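Local coordinates for protein histone-lysine N-methyltransferase, H3 lysine-9 specific SUVH6 (Arabidopsis thaliana, PDB 6A5K) that catalyses methyl transfer from S-adenosylmethionine to a lysine of histone H3 and probably binds DNA methylated in non-CG contexts through its SRA domain, at residues R15-K23 with L413-M421; I322-G333 with L461-D469. The protein carries 1 engineered substitution. One frame throughout, in Å; residues are numbered along the deposited sequence.

Contact 1 (R15-K23 with L413-M421)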
ATOM      1  N   ARG A  15       3.119  -2.170  -8.989  1.00 10.31           N
ATOM      2  CA  ARG A  15       2.142  -3.187  -8.606  1.00 14.28           C
ATOM      3  C   ARG A  15       2.455  -4.506  -9.325  1.00 13.31           C
ATOM      4  O   ARG A  15       2.452  -5.588  -8.716  1.00 17.33           O
ATOM      5  CB  ARG A  15       0.722  -2.687  -8.926  1.00 18.39           C
ATOM      6  CG  ARG A  15      -0.400  -3.414  -8.223  1.00 24.61           C
ATOM      7  CD  ARG A  15      -1.733  -2.689  -8.436  1.00 20.77           C
ATOM      8  NE  ARG A  15      -1.730  -1.350  -7.851  1.00 15.57           N
ATOM      9  CZ  ARG A  15      -2.295  -0.288  -8.422  1.00 20.95           C
ATOM     10  NH1 ARG A  15      -2.901  -0.406  -9.593  1.00 20.79           N
ATOM     11  NH2 ARG A  15      -2.257   0.892  -7.821  1.00 20.17           N
ATOM     12  N   LEU A  16       2.749  -4.407 -10.618  1.00 11.52           N
ATOM     13  CA  LEU A  16       3.155  -5.556 -11.417  1.00 15.01           C
ATOM     14  C   LEU A  16       4.428  -6.192 -10.849  1.00 15.98           C
ATOM     15  O   LEU A  16       4.507  -7.412 -10.666  1.00 14.01           O
ATOM     16  CB  LEU A  16       3.374  -5.137 -12.872  1.00 18.49           C
ATOM     17  CG  LEU A  16       3.681  -6.245 -13.879  1.00 24.41           C
ATOM     18  CD1 LEU A  16       2.452  -7.138 -14.086  1.00 25.96           C
ATOM     19  CD2 LEU A  16       4.165  -5.646 -15.200  1.00 23.36           C
ATOM     20  N   PHE A  17       5.418  -5.351 -10.555  1.00 11.92           N
ATOM     21  CA  PHE A  17       6.663  -5.821  -9.960  1.00 13.28           C
ATOM     22  C   PHE A  17       6.428  -6.621  -8.671  1.00 14.16           C
ATOM     23  O   PHE A  17       6.931  -7.743  -8.518  1.00 12.58           O
ATOM     24  CB  PHE A  17       7.593  -4.639  -9.668  1.00 13.49           C
ATOM     25  CG  PHE A  17       8.803  -5.015  -8.872  1.00 13.23           C
ATOM     26  CD1 PHE A  17       9.859  -5.685  -9.468  1.00 15.81           C
ATOM     27  CD2 PHE A  17       8.890  -4.697  -7.525  1.00 17.89           C
ATOM     28  CE1 PHE A  17      10.982  -6.030  -8.741  1.00 19.90           C
ATOM     29  CE2 PHE A  17      10.012  -5.040  -6.792  1.00 21.35           C
ATOM     30  CZ  PHE A  17      11.058  -5.711  -7.403  1.00 20.92           C
ATOM     31  N   HIS A  18       5.654  -6.058  -7.747  1.00 10.96           N
ATOM     32  CA  HIS A  18       5.422  -6.756  -6.486  1.00 15.08           C
ATOM     33  C   HIS A  18       4.578  -8.013  -6.672  1.00 13.75           C
ATOM     34  O   HIS A  18       4.755  -9.000  -5.946  1.00 17.65           O
ATOM     35  CB  HIS A  18       4.791  -5.809  -5.461  1.00 13.01           C
ATOM     36  CG  HIS A  18       5.790  -4.891  -4.833  1.00 13.53           C
ATOM     37  ND1 HIS A  18       6.646  -5.303  -3.833  1.00 14.15           N
ATOM     38  CD2 HIS A  18       6.118  -3.606  -5.104  1.00 17.29           C
ATOM     39  CE1 HIS A  18       7.442  -4.302  -3.499  1.00 16.83           C
ATOM     40  NE2 HIS A  18       7.148  -3.262  -4.258  1.00 16.61           N
ATOM     41  N   GLY A  19       3.686  -7.984  -7.656  1.00 12.69           N
ATOM     42  CA  GLY A  19       2.903  -9.157  -8.001  1.00 18.03           C
ATOM     43  C   GLY A  19       3.820 -10.299  -8.400  1.00 21.09           C
ATOM     44  O   GLY A  19       3.686 -11.426  -7.914  1.00 18.98           O
ATOM     45  N   VAL A  20       4.772 -10.001  -9.279  1.00 16.20           N
ATOM     46  CA  VAL A  20       5.734 -11.009  -9.719  1.00 17.65           C
ATOM     47  C   VAL A  20       6.623 -11.501  -8.568  1.00 20.24           C
ATOM     48  O   VAL A  20       6.840 -12.712  -8.419  1.00 18.34           O
ATOM     49  CB  VAL A  20       6.617 -10.466 -10.865  1.00 17.08           C
ATOM     50  CG1 VAL A  20       7.723 -11.466 -11.210  1.00 19.70           C
ATOM     51  CG2 VAL A  20       5.751 -10.171 -12.083  1.00 14.66           C
ATOM     52  N   CYS A  21       7.136 -10.569  -7.761  1.00 14.23           N
ATOM     53  CA  CYS A  21       7.894 -10.938  -6.560  1.00 15.31           C
ATOM     54  C   CYS A  21       7.148 -11.959  -5.696  1.00 19.59           C
ATOM     55  O   CYS A  21       7.696 -13.005  -5.314  1.00 20.70           O
ATOM     56  CB  CYS A  21       8.198  -9.707  -5.698  1.00 17.97           C
ATOM     57  SG  CYS A  21       9.466  -8.594  -6.336  1.00 18.28           S
ATOM     58  N   ARG A  22       5.896 -11.647  -5.378  1.00 16.35           N
ATOM     59  CA  ARG A  22       5.151 -12.473  -4.436  1.00 16.57           C
ATOM     60  C   ARG A  22       4.652 -13.766  -5.079  1.00 16.84           C
ATOM     61  O   ARG A  22       4.401 -14.749  -4.379  1.00 17.30           O
ATOM     62  CB  ARG A  22       3.999 -11.669  -3.834  1.00 21.62           C
ATOM     63  CG  ARG A  22       4.514 -10.561  -2.903  1.00 22.83           C
ATOM     64  CD  ARG A  22       3.467 -10.070  -1.909  1.00 25.32           C
ATOM     65  NE  ARG A  22       4.075  -9.267  -0.847  1.00 20.60           N
ATOM     66  CZ  ARG A  22       4.586  -9.769   0.273  1.00 23.72           C
ATOM     67  NH1 ARG A  22       4.567 -11.080   0.485  1.00 16.87           N
ATOM     68  NH2 ARG A  22       5.121  -8.965   1.184  1.00 23.70           N
ATOM     69  N   LYS A  23       4.528 -13.786  -6.401  1.00 15.21           N
ATOM     70  CA  LYS A  23       4.201 -15.043  -7.078  1.00 20.05           C
ATOM     71  C   LYS A  23       5.416 -15.983  -7.089  1.00 21.88           C
ATOM     72  O   LYS A  23       5.286 -17.199  -6.896  1.00 22.64           O
ATOM     73  CB  LYS A  23       3.705 -14.782  -8.502  1.00 26.46           C
ATOM     74  CG  LYS A  23       3.442 -16.052  -9.308  1.00 36.29           C
ATOM     75  CD  LYS A  23       2.309 -16.888  -8.718  1.00 40.89           C
ATOM     76  CE  LYS A  23       1.009 -16.102  -8.641  1.00 40.24           C
ATOM     77  NZ  LYS A  23      -0.158 -16.990  -8.367  1.00 40.49           N
ATOM     78  N   LEU A 413      -4.429  -7.467 -13.220  1.00 25.82           N
ATOM     79  CA  LEU A 413      -3.095  -7.827 -12.780  1.00 27.84           C
ATOM     80  C   LEU A 413      -2.787  -9.275 -13.121  1.00 22.72           C
ATOM     81  O   LEU A 413      -1.731  -9.564 -13.660  1.00 26.41           O
ATOM     82  CB  LEU A 413      -2.938  -7.581 -11.277  1.00 36.41           C
ATOM     83  CG  LEU A 413      -1.498  -7.583 -10.746  1.00 39.73           C
ATOM     84  CD1 LEU A 413      -0.695  -6.460 -11.380  1.00 36.63           C
ATOM     85  CD2 LEU A 413      -1.485  -7.449  -9.235  1.00 44.55           C
ATOM     86  N   ALA A 414      -3.717 -10.176 -12.824  1.00 22.58           N
ATOM     87  CA  ALA A 414      -3.543 -11.592 -13.152  1.00 22.85           C
ATOM     88  C   ALA A 414      -3.226 -11.784 -14.636  1.00 24.59           C
ATOM     89  O   ALA A 414      -2.398 -12.618 -15.008  1.00 22.69           O
ATOM     90  CB  ALA A 414      -4.786 -12.382 -12.769  1.00 21.41           C
ATOM     91  N   GLN A 415      -3.866 -10.987 -15.481  1.00 24.55           N
ATOM     92  CA  GLN A 415      -3.628 -11.085 -16.914  1.00 28.55           C
ATOM     93  C   GLN A 415      -2.226 -10.592 -17.280  1.00 24.70           C
ATOM     94  O   GLN A 415      -1.462 -11.312 -17.938  1.00 25.39           O
ATOM     95  CB  GLN A 415      -4.694 -10.303 -17.685  1.00 33.23           C
ATOM     96  CG  GLN A 415      -5.690 -11.176 -18.432  1.00 44.80           C
ATOM     97  CD  GLN A 415      -5.053 -12.403 -19.058  1.00 49.51           C
ATOM     98  OE1 GLN A 415      -5.428 -13.535 -18.747  1.00 53.61           O
ATOM     99  NE2 GLN A 415      -4.065 -12.184 -19.928  1.00 46.58           N
ATOM    100  N   GLY A 416      -1.889  -9.375 -16.856  1.00 29.51           N
ATOM    101  CA  GLY A 416      -0.562  -8.832 -17.135  1.00 31.60           C
ATOM    102  C   GLY A 416       0.552  -9.765 -16.683  1.00 28.22           C
ATOM    103  O   GLY A 416       1.568  -9.970 -17.361  1.00 28.55           O
HETATM  104  N   MSE A 417       0.331 -10.368 -15.523  1.00 25.62           N
HETATM  105  CA  MSE A 417       1.290 -11.300 -14.951  1.00 31.86           C
HETATM  106  C   MSE A 417       1.374 -12.605 -15.730  1.00 29.57           C
HETATM  107  O   MSE A 417       2.459 -13.167 -15.888  1.00 29.61           O
HETATM  108  CB  MSE A 417       0.929 -11.574 -13.504  1.00 35.44           C
HETATM  109  CG  MSE A 417       1.015 -10.329 -12.648  1.00 42.94           C
HETATM  110 SE   MSE A 417       1.000 -10.850 -10.801  1.00 59.01          SE
HETATM  111  CE  MSE A 417       2.504 -12.037 -10.930  1.00 20.54           C
ATOM    112  N   SER A 418       0.236 -13.086 -16.220  1.00 25.90           N
ATOM    113  CA  SER A 418       0.247 -14.280 -17.057  1.00 33.79           C
ATOM    114  C   SER A 418       1.048 -14.000 -18.321  1.00 38.32           C
ATOM    115  O   SER A 418       1.720 -14.886 -18.852  1.00 42.73           O
ATOM    116  CB  SER A 418      -1.169 -14.720 -17.420  1.00 38.12           C
ATOM    117  OG  SER A 418      -1.716 -13.872 -18.408  1.00 44.50           O
ATOM    118  N   GLU A 419       0.970 -12.763 -18.801  1.00 34.77           N
ATOM    119  CA  GLU A 419       1.764 -12.355 -19.955  1.00 40.29           C
ATOM    120  C   GLU A 419       3.253 -12.298 -19.639  1.00 41.10           C
ATOM    121  O   GLU A 419       4.080 -12.593 -20.499  1.00 44.07           O
ATOM    122  CB  GLU A 419       1.302 -10.996 -20.481  1.00 42.81           C
ATOM    123  CG  GLU A 419      -0.169 -10.937 -20.827  1.00 48.89           C
ATOM    124  CD  GLU A 419      -0.540  -9.643 -21.519  1.00 55.09           C
ATOM    125  OE1 GLU A 419      -1.716  -9.499 -21.919  1.00 55.91           O
ATOM    126  OE2 GLU A 419       0.352  -8.775 -21.665  1.00 56.03           O
ATOM    127  N   LEU A 420       3.601 -11.916 -18.415  1.00 37.93           N
ATOM    128  CA  LEU A 420       5.019 -11.842 -18.048  1.00 38.29           C
ATOM    129  C   LEU A 420       5.722 -13.203 -17.986  1.00 46.74           C
ATOM    130  O   LEU A 420       6.866 -13.332 -18.423  1.00 46.79           O
ATOM    131  CB  LEU A 420       5.191 -11.127 -16.710  1.00 33.11           C
ATOM    132  CG  LEU A 420       4.918  -9.630 -16.752  1.00 33.58           C
ATOM    133  CD1 LEU A 420       5.313  -9.015 -15.432  1.00 37.91           C
ATOM    134  CD2 LEU A 420       5.682  -8.986 -17.890  1.00 25.79           C
HETATM  135  N   MSE A 421       5.055 -14.214 -17.440  1.00 52.04           N
HETATM  136  CA  MSE A 421       5.657 -15.543 -17.377  1.00 56.62           C
HETATM  137  C   MSE A 421       4.696 -16.625 -17.853  1.00 55.09           C
HETATM  138  O   MSE A 421       4.800 -17.100 -18.985  1.00 56.58           O
HETATM  139  CB  MSE A 421       6.137 -15.849 -15.957  1.00 54.95           C
HETATM  140  CG  MSE A 421       5.182 -15.417 -14.872  1.00 50.17           C
HETATM  141 SE   MSE A 421       6.126 -14.776 -13.279  1.00 75.79          SE
HETATM  142  CE  MSE A 421       4.596 -14.408 -12.204  1.00 23.26           C
TER
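While Leu-16 and Val-20 meet Leu-420 of helix 412-420, the rings of helix 5-29 pack away from that interface: Phe-17 carries Cys-21 SG over the rim of one face and His-18 NE2 at its edge, in plane, and His-18 in turn has Phe-17 CD2 over the rim of one of its own faces. Phe-17 packs against helices 44-54 and 81-87. Across the contact the union is apolar. Leu-16 and Leu-420 meet tip to tip, Leu-16 CD2 lying 3.6 Å from Leu-420 CD1, and Val-20 crosses Leu-420 at about a right angle, its CG2 also 3.6 Å from that CD1. Selenomethionine Met-417 slides past Leu-16 in the opposite sense. A bend at its last torsion (chi3 56°) lays the end of the chain on the bare backbone of Gly-19, with CE 3.3 Å from Gly-19 O. Lys-23 gives its aliphatic part, CG, to Met-421 CE at 3.5 Å, while its NZ is hydrogen-bonded to Gln-26 OE1. Leu-16 sits among Leu-413, Gly-416, Met-417 and Leu-420, and Met-417 among Leu-16, Gly-19, Val-20 and Lys-23: reciprocal knobs-into-holes packing, at a crossing angle of -67°, of the N-terminal helix on a SET-domain helix.

Contact 2 (I322-G333 with L461-D469). With ZN (zinc ion), chain B; ZN (zinc ion), chain C.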
ATOM      1  N   ILE A 322      -1.286 -10.798   1.069  1.00 12.98           N
ATOM      2  CA  ILE A 322      -2.005 -11.480  -0.002  1.00 12.32           C
ATOM      3  C   ILE A 322      -1.115 -11.511  -1.252  1.00 21.10           C
ATOM      4  O   ILE A 322      -0.412 -10.544  -1.553  1.00 15.22           O
ATOM      5  CB  ILE A 322      -3.367 -10.789  -0.302  1.00 16.29           C
ATOM      6  CG1 ILE A 322      -4.248 -11.650  -1.198  1.00 10.75           C
ATOM      7  CG2 ILE A 322      -3.181  -9.391  -0.910  1.00 10.98           C
ATOM      8  CD1 ILE A 322      -5.625 -11.009  -1.459  1.00 15.29           C
ATOM      9  N   VAL A 323      -1.104 -12.640  -1.953  1.00 16.35           N
ATOM     10  CA  VAL A 323      -0.279 -12.761  -3.152  1.00 18.42           C
ATOM     11  C   VAL A 323      -0.871 -11.912  -4.277  1.00 18.69           C
ATOM     12  O   VAL A 323      -0.153 -11.219  -5.004  1.00 17.65           O
ATOM     13  CB  VAL A 323      -0.156 -14.231  -3.607  1.00 21.64           C
ATOM     14  CG1 VAL A 323       0.608 -14.328  -4.921  1.00 22.22           C
ATOM     15  CG2 VAL A 323       0.519 -15.076  -2.518  1.00 19.38           C
ATOM     16  N   GLY A 324      -2.191 -11.970  -4.402  1.00 19.55           N
ATOM     17  CA  GLY A 324      -2.913 -11.197  -5.390  1.00 17.54           C
ATOM     18  C   GLY A 324      -4.399 -11.398  -5.197  1.00 20.10           C
ATOM     19  O   GLY A 324      -4.823 -12.369  -4.559  1.00 15.72           O
ATOM     20  N   ALA A 325      -5.188 -10.477  -5.739  1.00 14.97           N
ATOM     21  CA  ALA A 325      -6.637 -10.569  -5.669  1.00 14.16           C
ATOM     22  C   ALA A 325      -7.120 -11.841  -6.356  1.00 17.40           C
ATOM     23  O   ALA A 325      -6.509 -12.303  -7.317  1.00 15.40           O
ATOM     24  CB  ALA A 325      -7.280  -9.339  -6.302  1.00 11.36           C
ATOM     25  N   LYS A 326      -8.204 -12.407  -5.833  1.00 13.46           N
ATOM     26  CA  LYS A 326      -8.883 -13.552  -6.429  1.00 16.36           C
ATOM     27  C   LYS A 326     -10.376 -13.314  -6.261  1.00 13.07           C
ATOM     28  O   LYS A 326     -10.770 -12.465  -5.457  1.00 14.51           O
ATOM     29  CB  LYS A 326      -8.473 -14.871  -5.759  1.00 18.96           C
ATOM     30  CG  LYS A 326      -6.990 -15.185  -5.798  1.00 19.42           C
ATOM     31  CD  LYS A 326      -6.710 -16.539  -5.169  1.00 21.32           C
ATOM     32  CE  LYS A 326      -7.160 -17.679  -6.073  1.00 22.02           C
ATOM     33  NZ  LYS A 326      -6.995 -19.008  -5.421  1.00 25.19           N
ATOM     34  N   PRO A 327     -11.213 -14.053  -7.009  1.00 14.90           N
ATOM     35  CA  PRO A 327     -12.657 -13.929  -6.783  1.00 18.11           C
ATOM     36  C   PRO A 327     -13.028 -14.189  -5.323  1.00 16.92           C
ATOM     37  O   PRO A 327     -13.762 -13.398  -4.723  1.00 16.15           O
ATOM     38  CB  PRO A 327     -13.247 -15.002  -7.704  1.00 18.43           C
ATOM     39  CG  PRO A 327     -12.258 -15.098  -8.823  1.00 19.06           C
ATOM     40  CD  PRO A 327     -10.908 -14.901  -8.177  1.00 17.76           C
ATOM     41  N   THR A 328     -12.503 -15.274  -4.760  1.00 13.88           N
ATOM     42  CA  THR A 328     -12.771 -15.617  -3.366  1.00 17.11           C
ATOM     43  C   THR A 328     -11.539 -16.233  -2.704  1.00 16.15           C
ATOM     44  O   THR A 328     -10.833 -17.042  -3.302  1.00 17.81           O
ATOM     45  CB  THR A 328     -13.964 -16.610  -3.238  1.00 22.74           C
ATOM     46  OG1 THR A 328     -15.059 -16.162  -4.046  1.00 23.54           O
ATOM     47  CG2 THR A 328     -14.430 -16.719  -1.790  1.00 18.86           C
ATOM     48  N   ILE A 329     -11.279 -15.836  -1.464  1.00 14.03           N
ATOM     49  CA  ILE A 329     -10.263 -16.494  -0.653  1.00 16.25           C
ATOM     50  C   ILE A 329     -10.925 -17.254   0.484  1.00 17.93           C
ATOM     51  O   ILE A 329     -11.854 -16.746   1.114  1.00 14.64           O
ATOM     52  CB  ILE A 329      -9.257 -15.481  -0.096  1.00 16.58           C
ATOM     53  CG1 ILE A 329      -8.388 -14.945  -1.230  1.00 20.50           C
ATOM     54  CG2 ILE A 329      -8.390 -16.102   0.998  1.00 18.57           C
ATOM     55  CD1 ILE A 329      -7.492 -13.844  -0.796  1.00 22.60           C
ATOM     56  N   TYR A 330     -10.470 -18.482   0.718  1.00 16.44           N
ATOM     57  CA  TYR A 330     -10.963 -19.287   1.829  1.00 21.22           C
ATOM     58  C   TYR A 330      -9.912 -19.371   2.922  1.00 21.71           C
ATOM     59  O   TYR A 330      -8.828 -19.916   2.712  1.00 23.22           O
ATOM     60  CB  TYR A 330     -11.346 -20.699   1.363  1.00 21.80           C
ATOM     61  CG  TYR A 330     -12.412 -20.712   0.295  1.00 21.73           C
ATOM     62  CD1 TYR A 330     -12.086 -20.504  -1.038  1.00 22.33           C
ATOM     63  CD2 TYR A 330     -13.743 -20.922   0.621  1.00 22.02           C
ATOM     64  CE1 TYR A 330     -13.059 -20.505  -2.016  1.00 30.50           C
ATOM     65  CE2 TYR A 330     -14.722 -20.930  -0.357  1.00 26.82           C
ATOM     66  CZ  TYR A 330     -14.370 -20.720  -1.671  1.00 33.75           C
ATOM     67  OH  TYR A 330     -15.334 -20.724  -2.651  1.00 46.39           O
ATOM     68  N   GLU A 331     -10.226 -18.821   4.088  1.00 20.89           N
ATOM     69  CA  GLU A 331      -9.336 -18.951   5.233  1.00 17.10           C
ATOM     70  C   GLU A 331      -9.763 -20.136   6.079  1.00 22.71           C
ATOM     71  O   GLU A 331     -10.895 -20.600   5.975  1.00 21.82           O
ATOM     72  CB  GLU A 331      -9.329 -17.668   6.068  1.00 16.35           C
ATOM     73  CG  GLU A 331      -8.750 -16.468   5.336  1.00 15.89           C
ATOM     74  CD  GLU A 331      -8.461 -15.298   6.258  1.00 19.67           C
ATOM     75  OE1 GLU A 331      -8.562 -15.468   7.494  1.00 17.81           O
ATOM     76  OE2 GLU A 331      -8.135 -14.209   5.745  1.00 18.84           O
ATOM     77  N   CYS A 332      -8.852 -20.640   6.904  1.00 19.46           N
ATOM     78  CA  CYS A 332      -9.204 -21.700   7.832  1.00 22.94           C
ATOM     79  C   CYS A 332     -10.185 -21.166   8.869  1.00 25.70           C
ATOM     80  O   CYS A 332     -10.162 -19.974   9.206  1.00 24.40           O
ATOM     81  CB  CYS A 332      -7.952 -22.276   8.488  1.00 22.78           C
ATOM     82  SG  CYS A 332      -7.035 -23.313   7.351  1.00 22.87           S
ATOM     83  N   GLY A 333     -11.056 -22.045   9.352  1.00 25.49           N
ATOM     84  CA  GLY A 333     -12.141 -21.641  10.224  1.00 28.61           C
ATOM     85  C   GLY A 333     -11.968 -22.082  11.666  1.00 33.70           C
ATOM     86  O   GLY A 333     -10.909 -22.581  12.047  1.00 34.00           O
ATOM     87  N   LEU A 461      -6.583   0.770  -2.374  1.00 11.41           N
ATOM     88  CA  LEU A 461      -7.158  -0.440  -1.780  1.00 11.74           C
ATOM     89  C   LEU A 461      -8.055  -1.164  -2.771  1.00 12.46           C
ATOM     90  O   LEU A 461      -8.556  -0.567  -3.716  1.00 10.21           O
ATOM     91  CB  LEU A 461      -7.990  -0.124  -0.528  1.00 10.95           C
ATOM     92  CG  LEU A 461      -7.422   0.637   0.674  1.00 11.19           C
ATOM     93  CD1 LEU A 461      -8.422   0.591   1.841  1.00 10.75           C
ATOM     94  CD2 LEU A 461      -6.063   0.108   1.101  1.00  8.51           C
ATOM     95  N   TYR A 462      -8.270  -2.455  -2.543  1.00  6.66           N
ATOM     96  CA  TYR A 462      -9.347  -3.146  -3.236  1.00  7.73           C
ATOM     97  C   TYR A 462     -10.098  -4.050  -2.276  1.00  9.53           C
ATOM     98  O   TYR A 462      -9.564  -4.456  -1.231  1.00 10.50           O
ATOM     99  CB  TYR A 462      -8.830  -3.971  -4.426  1.00  7.87           C
ATOM    100  CG  TYR A 462      -7.803  -5.024  -4.081  1.00 11.76           C
ATOM    101  CD1 TYR A 462      -6.450  -4.727  -4.112  1.00 11.17           C
ATOM    102  CD2 TYR A 462      -8.186  -6.327  -3.740  1.00 12.03           C
ATOM    103  CE1 TYR A 462      -5.495  -5.683  -3.810  1.00 13.68           C
ATOM    104  CE2 TYR A 462      -7.230  -7.291  -3.432  1.00 14.10           C
ATOM    105  CZ  TYR A 462      -5.885  -6.960  -3.470  1.00 12.15           C
ATOM    106  OH  TYR A 462      -4.908  -7.899  -3.184  1.00 13.82           O
ATOM    107  N   ALA A 463     -11.334  -4.367  -2.657  1.00  9.13           N
ATOM    108  CA  ALA A 463     -12.187  -5.272  -1.892  1.00 11.60           C
ATOM    109  C   ALA A 463     -11.929  -6.717  -2.301  1.00 10.78           C
ATOM    110  O   ALA A 463     -11.752  -7.026  -3.480  1.00 12.44           O
ATOM    111  CB  ALA A 463     -13.663  -4.916  -2.082  1.00  9.41           C
ATOM    112  N   GLN A 464     -11.906  -7.593  -1.307  1.00  8.96           N
ATOM    113  CA  GLN A 464     -11.595  -8.998  -1.491  1.00 12.53           C
ATOM    114  C   GLN A 464     -12.586  -9.829  -0.691  1.00 15.20           C
ATOM    115  O   GLN A 464     -12.702  -9.668   0.530  1.00 13.86           O
ATOM    116  CB  GLN A 464     -10.166  -9.297  -1.039  1.00  9.32           C
ATOM    117  CG  GLN A 464      -9.779 -10.768  -1.086  1.00 11.35           C
ATOM    118  CD  GLN A 464      -9.866 -11.331  -2.495  1.00 17.07           C
ATOM    119  OE1 GLN A 464      -9.183 -10.856  -3.408  1.00 13.14           O
ATOM    120  NE2 GLN A 464     -10.719 -12.339  -2.685  1.00 11.63           N
ATOM    121  N   ASN A 465     -13.304 -10.711  -1.377  1.00 11.39           N
ATOM    122  CA  ASN A 465     -14.242 -11.608  -0.709  1.00 11.10           C
ATOM    123  C   ASN A 465     -13.493 -12.703   0.039  1.00 10.84           C
ATOM    124  O   ASN A 465     -12.610 -13.348  -0.528  1.00 13.75           O
ATOM    125  CB  ASN A 465     -15.209 -12.230  -1.719  1.00 10.98           C
ATOM    126  CG  ASN A 465     -16.220 -11.229  -2.254  1.00 16.88           C
ATOM    127  OD1 ASN A 465     -16.420 -10.164  -1.679  1.00 18.39           O
ATOM    128  ND2 ASN A 465     -16.870 -11.578  -3.357  1.00 20.48           N
ATOM    129  N   VAL A 466     -13.843 -12.900   1.310  1.00 12.26           N
ATOM    130  CA  VAL A 466     -13.212 -13.930   2.138  1.00 12.31           C
ATOM    131  C   VAL A 466     -14.267 -14.756   2.874  1.00 13.36           C
ATOM    132  O   VAL A 466     -15.235 -14.215   3.405  1.00 15.75           O
ATOM    133  CB  VAL A 466     -12.222 -13.321   3.173  1.00 13.22           C
ATOM    134  CG1 VAL A 466     -11.606 -14.418   4.059  1.00 13.79           C
ATOM    135  CG2 VAL A 466     -11.110 -12.548   2.467  1.00 12.82           C
ATOM    136  N   LEU A 467     -14.078 -16.070   2.884  1.00 13.62           N
ATOM    137  CA  LEU A 467     -14.913 -16.964   3.680  1.00 15.63           C
ATOM    138  C   LEU A 467     -14.060 -17.683   4.719  1.00 20.39           C
ATOM    139  O   LEU A 467     -12.945 -18.110   4.407  1.00 21.34           O
ATOM    140  CB  LEU A 467     -15.622 -17.979   2.779  1.00 15.56           C
ATOM    141  CG  LEU A 467     -16.670 -17.392   1.829  1.00 14.71           C
ATOM    142  CD1 LEU A 467     -17.058 -18.399   0.751  1.00 18.45           C
ATOM    143  CD2 LEU A 467     -17.901 -16.941   2.618  1.00 15.37           C
ATOM    144  N   TYR A 468     -14.564 -17.806   5.950  1.00 16.42           N
ATOM    145  CA  TYR A 468     -13.875 -18.625   6.952  1.00 18.80           C
ATOM    146  C   TYR A 468     -14.792 -19.211   8.032  1.00 24.38           C
ATOM    147  O   TYR A 468     -14.627 -20.372   8.408  1.00 26.34           O
ATOM    148  CB  TYR A 468     -12.740 -17.829   7.614  1.00 19.83           C
ATOM    149  CG  TYR A 468     -13.169 -16.676   8.497  1.00 25.84           C
ATOM    150  CD1 TYR A 468     -13.254 -16.828   9.876  1.00 28.03           C
ATOM    151  CD2 TYR A 468     -13.458 -15.428   7.959  1.00 32.34           C
ATOM    152  CE1 TYR A 468     -13.636 -15.778  10.692  1.00 34.33           C
ATOM    153  CE2 TYR A 468     -13.837 -14.370   8.771  1.00 32.20           C
ATOM    154  CZ  TYR A 468     -13.927 -14.554  10.135  1.00 35.06           C
ATOM    155  OH  TYR A 468     -14.305 -13.511  10.952  1.00 41.23           O
ATOM    156  N   ASP A 469     -15.747 -18.435   8.536  1.00 25.50           N
ATOM    157  CA  ASP A 469     -16.625 -18.949   9.593  1.00 25.82           C
ATOM    158  C   ASP A 469     -17.901 -19.570   9.032  1.00 25.56           C
ATOM    159  O   ASP A 469     -18.755 -20.032   9.788  1.00 24.34           O
ATOM    160  CB  ASP A 469     -16.980 -17.850  10.595  1.00 28.64           C
ATOM    161  CG  ASP A 469     -17.651 -16.657   9.947  1.00 32.83           C
ATOM    162  OD1 ASP A 469     -17.494 -16.468   8.721  1.00 30.72           O
ATOM    163  OD2 ASP A 469     -18.336 -15.903  10.671  1.00 35.66           O
TER
HETATM  164 ZN    ZN B 801      -8.416 -25.283   7.390  1.00 33.28          ZN
HETATM  165 ZN    ZN C 802      -5.001 -23.834   8.523  1.00 32.52          ZN
HETATM  166  O   HOH W   1     -13.256 -10.710  -4.415  1.00 17.37           O
HETATM  167  O   HOH W   2     -16.861 -14.237  -4.170  1.00 31.73           O
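A parallel beta pairing joins the pre-SET region to the SET domain here: Ile-329 and Tyr-330 lie beside Val-466 and Leu-467, so that strand 328-330 becomes an edge strand of a mixed sheet continued by strands 477-482 and 378-381. Backbone bonds run from Ile-329 N to Asn-465 O, from Leu-467 N to Ile-329 O and from Glu-331 N to Leu-467 O. Ahead of strand 328-330, where the chain at Lys-326 is still loop, the buried side chain of Gln-464 takes over the pairing. With CG anti to its own N (chi1 175°) and a bend at chi2, the chain turns the amide onto the backbone of Lys-326. There OE1 accepts from Lys-326 N at 3.0 Å in a nearly straight bond (167°), while NE2 donates to Lys-326 O, 2.8 Å away, approaching from above the plane of that carbonyl. The second NE2 proton goes to Asn-465 O, which thus receives Gln-464 NE2 and Ile-329 N from opposite faces. Three bonds fix the rotation of the Gln-464 amide and tell its oxygen from its nitrogen. Ile-329 crosses it at about a right angle, laying CG1 and CD1 against it. Toward the N-terminal ends of both segments, Tyr-462 extends its ring to Ala-325, whose CB is 3.5 Å from CE2, and to Ile-322. On the face opposite Ile-329 and Val-466, Tyr-330 and Leu-467 run side by side, and a water links Thr-328 OG1 with Asn-465 ND2. Back beside Val-466, Glu-331 rests its CG on Val-466 CG1, its carboxylate being held by Thr-347 and Gln-348. The next residue, Cys-332, belongs to the three-zinc, nine-cysteine cluster of the pre-SET motif, where its SG bridges two zinc ions at 2.4 Å from each.

Contacts 1 and 2 show how separate modules are fastened to one SET domain: the N-terminal helix docks through 413-421, the pre-SET chain through 461-469. Their centres lie 18 Å apart, yet the two adjoin, for Val-323 CG1 packs 3.9 Å from Arg-22 O and 4.1 Å from Lys-23 CE. Arg-22 also lays its CD against Ile-322 O at 3.9 Å and forms a salt bridge with Asp-319, so helix 5-29 touches the pre-SET chain as well as the SET domain. The S-adenosylmethionine pocket is built from residues between 363 and 526, whereas both contacts are joints between parts of the chain. Strand 461-467 begins four residues after Cys-457, which binds a separate zinc ion with Cys-515, Cys-517 and Cys-522.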